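Local coordinates for Mec-8 protein (Caenorhabditis elegans, PDB 6DG0) that probably binds RNA as a nuclear splicing factor, here through its C-terminal RNA recognition motif, captured with a short AGCACA oligonucleotide, at residues A68-G72 and G73-E77; N16-T19 and L20-V23. The protein carries 2 engineered substitutions. All coordinates share one frame; numbering follows the deposited sequence. Where two conformers were deposited one is given.

Contact 1: A68-G72 and G73-E77; sequences ANDRG and GLRIE. With nucleotides of chain D.
Asp70 and Arg75 meet because each first torsion sets CG beside its backbone N (chi1 -62° and -66°), while a bend at chi3 of Arg75 turns the guanidinium across toward the carboxylate. The salt bridge is long, 3.8 Å from Asp70 OD2 to Arg75 NH1, and tentative, since Asp70 was modelled in two conformers. One water accepts from Arg75 NH1 and donates to the carbonyl oxygens of Arg71 and Gly73; a second links Asp70 O to Gly73 N. Gly72 and Gly73 both have positive phi, and at Gly73 a side chain would collide with Gly72 O. Asp70 N donates to Asn69 OD1 and to Asn10 OD1 of strand 4-11.

The far edge of the guanidinium reads DG2 of chain D: Arg75 NE reaches O6 of DG2 at 3.0 Å and Arg75 NH2 reaches N7 of DG2 at 2.9 Å, a bidentate grip on the Hoogsteen edge. DA1 of chain D lies over one guanidinium face, its C6 3.2 Å above the plane. Glu77, extended beyond CG, takes the Watson-Crick edge of the same guanine: OE2 accepts from N1 of DG2 at 2.7 Å and also from its N2, and OE1 takes N4 of DC3 of chain D at 2.8 Å. Guanine clasped between an arginine and a glutamate on edge strand 75-78 exemplifies base-specific recognition by an RNA recognition motif.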
ATOM      1  N   ALA A  68       4.670 -11.150   1.678  1.00 35.14           N
ATOM      2  CA  ALA A  68       3.871 -11.268   2.906  1.00 35.36           C
ATOM      3  C   ALA A  68       4.462 -12.150   4.014  1.00 42.70           C
ATOM      4  O   ALA A  68       5.422 -12.889   3.784  1.00 45.44           O
ATOM      5  CB  ALA A  68       2.490 -11.790   2.550  1.00 26.43           C
ATOM      6  N   ASN A  69       3.880 -12.072   5.215  1.00 42.52           N
ATOM      7  CA  ASN A  69       4.232 -13.001   6.294  1.00 42.03           C
ATOM      8  C   ASN A  69       3.108 -14.039   6.440  1.00 46.75           C
ATOM      9  O   ASN A  69       3.344 -15.221   6.254  1.00 57.92           O
ATOM     10  CB  ASN A  69       4.541 -12.276   7.622  1.00 43.86           C
ATOM     11  CG  ASN A  69       3.626 -11.109   7.887  1.00 48.07           C
ATOM     12  OD1 ASN A  69       2.409 -11.266   7.979  1.00 50.15           O
ATOM     13  ND2 ASN A  69       4.199  -9.921   7.949  1.00 52.71           N
ATOM     14  N   ASP A  70       1.897 -13.593   6.790  1.00 45.58           N
ATOM     15  CA  ASP A  70       0.777 -14.498   7.069  1.00 38.14           C
ATOM     16  C   ASP A  70       0.121 -14.996   5.769  1.00 37.40           C
ATOM     17  O   ASP A  70       0.414 -14.489   4.683  1.00 35.55           O
ATOM     18  CB  ASP A  70      -0.272 -13.820   7.958  1.00 40.64           C
ATOM     19  CG  ASP A  70       0.279 -13.434   9.313  1.00 41.40           C
ATOM     20  OD1 ASP A  70       1.354 -13.949   9.689  1.00 48.92           O
ATOM     21  OD2 ASP A  70      -0.364 -12.626  10.011  1.00 36.80           O
ATOM     22  N   ARG A  71      -0.743 -16.004   5.884  1.00 32.66           N
ATOM     23  CA  ARG A  71      -1.497 -16.521   4.738  1.00 29.91           C
ATOM     24  C   ARG A  71      -2.629 -15.555   4.416  1.00 32.15           C
ATOM     25  O   ARG A  71      -3.133 -14.876   5.305  1.00 33.02           O
ATOM     26  CB  ARG A  71      -2.075 -17.907   5.041  1.00 37.20           C
ATOM     27  CG  ARG A  71      -1.304 -19.075   4.454  1.00 42.85           C
ATOM     28  CD  ARG A  71      -1.356 -20.289   5.379  1.00 43.27           C
ATOM     29  NE  ARG A  71      -2.586 -21.062   5.210  1.00 55.50           N
ATOM     30  CZ  ARG A  71      -2.976 -22.036   6.029  1.00 51.23           C
ATOM     31  NH1 ARG A  71      -4.109 -22.688   5.800  1.00 50.39           N
ATOM     32  NH2 ARG A  71      -2.230 -22.362   7.075  1.00 45.26           N
ATOM     33  N   GLY A  72      -3.045 -15.483   3.158  1.00 27.85           N
ATOM     34  CA  GLY A  72      -4.039 -14.486   2.818  1.00 27.71           C
ATOM     35  C   GLY A  72      -3.519 -13.435   1.860  1.00 25.23           C
ATOM     36  O   GLY A  72      -4.295 -12.816   1.132  1.00 27.31           O
ATOM     37  N   GLY A  73      -2.207 -13.217   1.870  1.00 23.29           N
ATOM     38  CA  GLY A  73      -1.605 -12.229   0.996  1.00 24.82           C
ATOM     39  C   GLY A  73      -1.744 -10.865   1.632  1.00 27.98           C
ATOM     40  O   GLY A  73      -2.030 -10.768   2.822  1.00 26.76           O
ATOM     41  N   LEU A  74      -1.576  -9.812   0.843  1.00 26.34           N
ATOM     42  CA  LEU A  74      -1.602  -8.455   1.374  1.00 25.91           C
ATOM     43  C   LEU A  74      -2.969  -8.082   1.941  1.00 25.21           C
ATOM     44  O   LEU A  74      -4.000  -8.371   1.336  1.00 25.71           O
ATOM     45  CB  LEU A  74      -1.213  -7.456   0.284  1.00 24.54           C
ATOM     46  CG  LEU A  74       0.237  -7.476  -0.202  1.00 24.08           C
ATOM     47  CD1 LEU A  74       0.473  -6.348  -1.194  1.00 25.53           C
ATOM     48  CD2 LEU A  74       1.215  -7.398   0.965  1.00 23.35           C
ATOM     49  N   ARG A  75      -2.973  -7.436   3.104  1.00 24.86           N
ATOM     50  CA  ARG A  75      -4.213  -6.931   3.682  1.00 27.13           C
ATOM     51  C   ARG A  75      -4.242  -5.411   3.585  1.00 25.76           C
ATOM     52  O   ARG A  75      -3.438  -4.717   4.208  1.00 24.24           O
ATOM     53  CB  ARG A  75      -4.377  -7.382   5.137  1.00 28.36           C
ATOM     54  CG  ARG A  75      -4.551  -8.883   5.305  1.00 25.72           C
ATOM     55  CD  ARG A  75      -4.770  -9.278   6.762  1.00 21.13           C
ATOM     56  NE  ARG A  75      -3.736  -8.765   7.656  1.00 23.06           N
ATOM     57  CZ  ARG A  75      -2.628  -9.427   7.975  1.00 23.39           C
ATOM     58  NH1 ARG A  75      -2.407 -10.636   7.478  1.00 31.28           N
ATOM     59  NH2 ARG A  75      -1.747  -8.887   8.805  1.00 21.51           N
ATOM     60  N   ILE A  76      -5.183  -4.901   2.796  1.00 23.95           N
ATOM     61  CA  ILE A  76      -5.260  -3.474   2.517  1.00 22.45           C
ATOM     62  C   ILE A  76      -6.541  -2.831   3.039  1.00 26.55           C
ATOM     63  O   ILE A  76      -7.637  -3.359   2.851  1.00 26.51           O
ATOM     64  CB  ILE A  76      -5.158  -3.204   1.002  1.00 23.38           C
ATOM     65  CG1 ILE A  76      -3.968  -3.956   0.402  1.00 24.28           C
ATOM     66  CG2 ILE A  76      -5.053  -1.710   0.726  1.00 21.70           C
ATOM     67  CD1 ILE A  76      -3.789  -3.730  -1.088  1.00 18.90           C
ATOM     68  N   GLU A  77      -6.388  -1.684   3.695  1.00 21.20           N
ATOM     69  CA  GLU A  77      -7.520  -0.891   4.162  1.00 23.84           C
ATOM     70  C   GLU A  77      -7.357   0.554   3.716  1.00 24.58           C
ATOM     71  O   GLU A  77      -6.276   0.959   3.289  1.00 19.35           O
ATOM     72  CB  GLU A  77      -7.641  -0.943   5.685  1.00 20.75           C
ATOM     73  CG  GLU A  77      -7.696  -2.332   6.280  1.00 22.94           C
ATOM     74  CD  GLU A  77      -7.664  -2.303   7.795  1.00 27.57           C
ATOM     75  OE1 GLU A  77      -7.627  -1.192   8.370  1.00 28.52           O
ATOM     76  OE2 GLU A  77      -7.672  -3.389   8.411  1.00 25.24           O
TER
ATOM     77  P    DG D   2      -6.613  -3.190  15.471  1.00 27.35           P
ATOM     78  OP1  DG D   2      -6.624  -2.751  16.883  1.00 37.90           O
ATOM     79  OP2  DG D   2      -7.515  -2.548  14.489  1.00 34.93           O
ATOM     80  O5'  DG D   2      -5.107  -3.067  14.958  1.00 24.70           O
ATOM     81  C5'  DG D   2      -4.042  -3.405  15.838  1.00 21.56           C
ATOM     82  C4'  DG D   2      -2.727  -3.438  15.093  1.00 30.59           C
ATOM     83  O4'  DG D   2      -2.691  -4.606  14.265  1.00 28.37           O
ATOM     84  C3'  DG D   2      -2.514  -2.286  14.132  1.00 27.41           C
ATOM     85  O3'  DG D   2      -1.935  -1.177  14.822  1.00 27.56           O
ATOM     86  C2'  DG D   2      -1.551  -2.878  13.093  1.00 20.17           C
ATOM     87  C1'  DG D   2      -1.781  -4.395  13.212  1.00 26.94           C
ATOM     88  N9   DG D   2      -2.326  -5.021  12.006  1.00 26.26           N
ATOM     89  C8   DG D   2      -1.837  -6.135  11.367  1.00 23.90           C
ATOM     90  N7   DG D   2      -2.530  -6.481  10.319  1.00 22.19           N
ATOM     91  C5   DG D   2      -3.552  -5.544  10.260  1.00 22.09           C
ATOM     92  C6   DG D   2      -4.614  -5.413   9.333  1.00 24.04           C
ATOM     93  O6   DG D   2      -4.867  -6.124   8.351  1.00 25.80           O
ATOM     94  N1   DG D   2      -5.428  -4.325   9.633  1.00 27.69           N
ATOM     95  C2   DG D   2      -5.240  -3.471  10.694  1.00 29.17           C
ATOM     96  N2   DG D   2      -6.130  -2.476  10.822  1.00 24.17           N
ATOM     97  N3   DG D   2      -4.249  -3.582  11.571  1.00 28.91           N
ATOM     98  C4   DG D   2      -3.446  -4.638  11.293  1.00 26.35           C
ATOM     99  O5'  DA D   1      -9.359  -6.683  12.816  1.00 34.63           O
ATOM    100  C5'  DA D   1      -9.023  -7.470  13.954  1.00 33.90           C
ATOM    101  C4'  DA D   1      -7.897  -6.833  14.761  1.00 31.18           C
ATOM    102  O4'  DA D   1      -6.691  -7.606  14.596  1.00 35.86           O
ATOM    103  C3'  DA D   1      -7.511  -5.421  14.366  1.00 30.62           C
ATOM    104  O3'  DA D   1      -6.907  -4.771  15.488  1.00 34.67           O
ATOM    105  C2'  DA D   1      -6.511  -5.669  13.228  1.00 31.92           C
ATOM    106  C1'  DA D   1      -5.855  -6.999  13.629  1.00 32.18           C
ATOM    107  N9   DA D   1      -5.748  -7.953  12.526  1.00 28.71           N
ATOM    108  C8   DA D   1      -6.723  -8.266  11.617  1.00 29.99           C
ATOM    109  N7   DA D   1      -6.367  -9.184  10.753  1.00 28.80           N
ATOM    110  C5   DA D   1      -5.077  -9.513  11.129  1.00 28.68           C
ATOM    111  C6   DA D   1      -4.146 -10.432  10.608  1.00 29.58           C
ATOM    112  N6   DA D   1      -4.398 -11.214   9.554  1.00 27.32           N
ATOM    113  N1   DA D   1      -2.943 -10.514  11.212  1.00 34.41           N
ATOM    114  C2   DA D   1      -2.697  -9.731  12.269  1.00 30.50           C
ATOM    115  N3   DA D   1      -3.493  -8.832  12.850  1.00 24.35           N
ATOM    116  C4   DA D   1      -4.681  -8.772  12.226  1.00 25.89           C
ATOM    117  P    DC D   3      -2.421   0.321  14.494  1.00 23.41           P
ATOM    118  OP1  DC D   3      -1.666   1.241  15.371  1.00 26.56           O
ATOM    119  OP2  DC D   3      -3.901   0.323  14.524  1.00 26.81           O
ATOM    120  O5'  DC D   3      -1.967   0.558  12.978  1.00 25.59           O
ATOM    121  C5'  DC D   3      -0.583   0.696  12.656  1.00 25.67           C
ATOM    122  C4'  DC D   3      -0.312   2.014  11.944  1.00 25.55           C
ATOM    123  O4'  DC D   3      -1.070   2.058  10.707  1.00 21.60           O
ATOM    124  C3'  DC D   3      -0.704   3.272  12.712  1.00 26.14           C
ATOM    125  O3'  DC D   3       0.187   4.330  12.385  1.00 29.81           O
ATOM    126  C2'  DC D   3      -2.111   3.554  12.198  1.00 25.98           C
ATOM    127  C1'  DC D   3      -1.995   3.129  10.741  1.00 24.69           C
ATOM    128  N1   DC D   3      -3.280   2.655  10.160  1.00 26.99           N
ATOM    129  C2   DC D   3      -4.034   3.516   9.359  1.00 24.13           C
ATOM    130  O2   DC D   3      -3.616   4.661   9.146  1.00 25.79           O
ATOM    131  N3   DC D   3      -5.204   3.072   8.837  1.00 26.81           N
ATOM    132  C4   DC D   3      -5.620   1.830   9.092  1.00 22.83           C
ATOM    133  N4   DC D   3      -6.779   1.438   8.554  1.00 18.72           N
ATOM    134  C5   DC D   3      -4.867   0.938   9.909  1.00 24.28           C
ATOM    135  C6   DC D   3      -3.714   1.387  10.419  1.00 26.61           C
TER
HETATM  136  O   HOH W   1       0.119 -14.669   2.252  1.00 26.38           O
HETATM  137  O   HOH W   2      -3.426 -12.009   5.197  1.00 25.80           O

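Contact 2: N16-T19 and L20-V23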
ATOM      1  N   ASN A  16      11.572  -4.769  -0.567  1.00 34.47           N
ATOM      2  CA  ASN A  16      12.072  -3.485  -1.053  1.00 33.27           C
ATOM      3  C   ASN A  16      10.996  -2.431  -1.274  1.00 29.19           C
ATOM      4  O   ASN A  16       9.818  -2.751  -1.436  1.00 28.47           O
ATOM      5  CB  ASN A  16      12.848  -3.683  -2.356  1.00 26.42           C
ATOM      6  CG  ASN A  16      14.229  -4.245  -2.127  1.00 29.07           C
ATOM      7  OD1 ASN A  16      14.638  -5.199  -2.782  1.00 37.97           O
ATOM      8  ND2 ASN A  16      14.960  -3.652  -1.191  1.00 39.23           N
ATOM      9  N   GLU A  17      11.410  -1.169  -1.254  1.00 31.32           N
ATOM     10  CA  GLU A  17      10.506  -0.066  -1.542  1.00 34.05           C
ATOM     11  C   GLU A  17      10.207  -0.072  -3.039  1.00 32.79           C
ATOM     12  O   GLU A  17       9.082   0.198  -3.462  1.00 26.74           O
ATOM     13  CB  GLU A  17      11.118   1.272  -1.131  1.00 37.72           C
ATOM     14  CG  GLU A  17      10.166   2.444  -1.254  1.00 46.68           C
ATOM     15  CD  GLU A  17      10.689   3.702  -0.586  1.00 55.16           C
ATOM     16  OE1 GLU A  17      11.810   3.667  -0.032  1.00 57.98           O
ATOM     17  OE2 GLU A  17       9.981   4.730  -0.629  1.00 54.34           O
ATOM     18  N   ASP A  18      11.231  -0.380  -3.832  1.00 31.45           N
ATOM     19  CA  ASP A  18      11.090  -0.493  -5.281  1.00 30.38           C
ATOM     20  C   ASP A  18      10.191  -1.661  -5.672  1.00 25.26           C
ATOM     21  O   ASP A  18       9.382  -1.547  -6.593  1.00 26.15           O
ATOM     22  CB  ASP A  18      12.457  -0.659  -5.948  1.00 29.40           C
ATOM     23  CG  ASP A  18      13.202   0.653  -6.090  1.00 39.10           C
ATOM     24  OD1 ASP A  18      12.547   1.717  -6.094  1.00 43.21           O
ATOM     25  OD2 ASP A  18      14.445   0.618  -6.203  1.00 43.65           O
ATOM     26  N   THR A  19      10.340  -2.778  -4.968  1.00 21.50           N
ATOM     27  CA  THR A  19       9.514  -3.956  -5.211  1.00 23.43           C
ATOM     28  C   THR A  19       8.047  -3.640  -4.980  1.00 25.51           C
ATOM     29  O   THR A  19       7.191  -3.962  -5.804  1.00 23.25           O
ATOM     30  CB  THR A  19       9.915  -5.130  -4.298  1.00 25.63           C
ATOM     31  OG1 THR A  19      11.286  -5.471  -4.526  1.00 22.69           O
ATOM     32  CG2 THR A  19       9.035  -6.343  -4.558  1.00 21.84           C
ATOM     33  N   LEU A  20       7.772  -3.001  -3.850  1.00 26.27           N
ATOM     34  CA  LEU A  20       6.412  -2.655  -3.472  1.00 25.38           C
ATOM     35  C   LEU A  20       5.834  -1.612  -4.420  1.00 24.14           C
ATOM     36  O   LEU A  20       4.645  -1.638  -4.738  1.00 28.09           O
ATOM     37  CB  LEU A  20       6.372  -2.144  -2.035  1.00 27.44           C
ATOM     38  CG  LEU A  20       4.987  -2.130  -1.394  1.00 36.78           C
ATOM     39  CD1 LEU A  20       4.378  -3.523  -1.425  1.00 34.50           C
ATOM     40  CD2 LEU A  20       5.083  -1.613   0.025  1.00 33.64           C
ATOM     41  N   ARG A  21       6.684  -0.684  -4.850  1.00 25.64           N
ATOM     42  CA  ARG A  21       6.293   0.330  -5.820  1.00 27.68           C
ATOM     43  C   ARG A  21       5.856  -0.320  -7.128  1.00 24.58           C
ATOM     44  O   ARG A  21       4.857   0.082  -7.718  1.00 27.66           O
ATOM     45  CB  ARG A  21       7.437   1.318  -6.059  1.00 27.03           C
ATOM     46  CG  ARG A  21       7.108   2.433  -7.040  1.00 32.77           C
ATOM     47  CD  ARG A  21       8.231   3.457  -7.116  1.00 35.03           C
ATOM     48  NE  ARG A  21       8.481   4.078  -5.817  1.00 36.41           N
ATOM     49  CZ  ARG A  21       9.521   3.807  -5.034  1.00 40.36           C
ATOM     50  NH1 ARG A  21      10.430   2.918  -5.412  1.00 42.73           N
ATOM     51  NH2 ARG A  21       9.648   4.428  -3.870  1.00 36.99           N
ATOM     52  N   GLY A  22       6.598  -1.330  -7.569  1.00 25.13           N
ATOM     53  CA  GLY A  22       6.242  -2.076  -8.764  1.00 22.94           C
ATOM     54  C   GLY A  22       4.856  -2.692  -8.700  1.00 24.68           C
ATOM     55  O   GLY A  22       4.181  -2.830  -9.719  1.00 21.59           O
ATOM     56  N   VAL A  23       4.430  -3.071  -7.498  1.00 28.19           N
ATOM     57  CA  VAL A  23       3.102  -3.645  -7.301  1.00 24.91           C
ATOM     58  C   VAL A  23       1.981  -2.626  -7.493  1.00 26.95           C
ATOM     59  O   VAL A  23       1.022  -2.871  -8.227  1.00 27.11           O
ATOM     60  CB  VAL A  23       2.965  -4.252  -5.885  1.00 23.60           C
ATOM     61  CG1 VAL A  23       1.532  -4.698  -5.622  1.00 24.69           C
ATOM     62  CG2 VAL A  23       3.934  -5.404  -5.698  1.00 24.63           C
TER
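Arg21 lies alongside Asp18 and slants across Glu17, so one guanidinium serves two carboxylates about one turn before it on the helix. Toward Asp18 the two side chains point the same way, yet their flat ends are strongly turned, the carboxylate and guanidinium planes standing 69° apart; Asp18 OD1 approaches at the guanidinium edge and closes a salt bridge of 2.5 Å to Arg21 NH1. Glu17 is less twisted against the same group, at 36°, and its OE2 forms a salt bridge of 3.3 Å to Arg21 NH2, with CG of Glu17 packed against that nitrogen. CG of Arg21, anti to the backbone N (chi1 -179°), sends the chain outward, and the bend at chi3 brings its end back over Glu17 O, which sits 3.5 Å above the guanidinium plane near the rim.

Beneath these side chains the backbone makes ordinary i to i+4 bonds, among them Arg21 N to Glu17 O at 2.9 Å and Gly22 N to Asp18 O at 3.0 Å. On another side of the helix Leu20 is buried against Leu33 of strand 30-37, which Glu17 also touches, while Arg21 rests on Phe30.

An alanine at Arg21 would remove the whole guanidinium and is likely to leave both carboxylates without their shared positive partner. In this salt-bridge network, spaced i to i+3 and i to i+4, two acids in the first turn of helix 17-24, where negative charge would suit the helix dipole, share one base a turn later, which would offset part of their negative charge.

From the N terminus, strand 4-11 leads by a short loop into helix 17-24, whose opening turns hold contact 2; it spans no loop, since its segments adjoin within the helix. The chain then passes through strands 30-37 and 42-48 and helix 51-61 before contact 1, which lies where the loop after helix 51-61 runs into strand 75-78. The two are in series, neither nested nor crossing, with centres about 15 Å apart. Contact 2 belongs to a helix packed on strand 30-37, one outermost strand of the sheet, whereas contact 1 shapes the entry to the other and the nucleic acid site. Strand 4-11, neighbour of 75-78, precedes both.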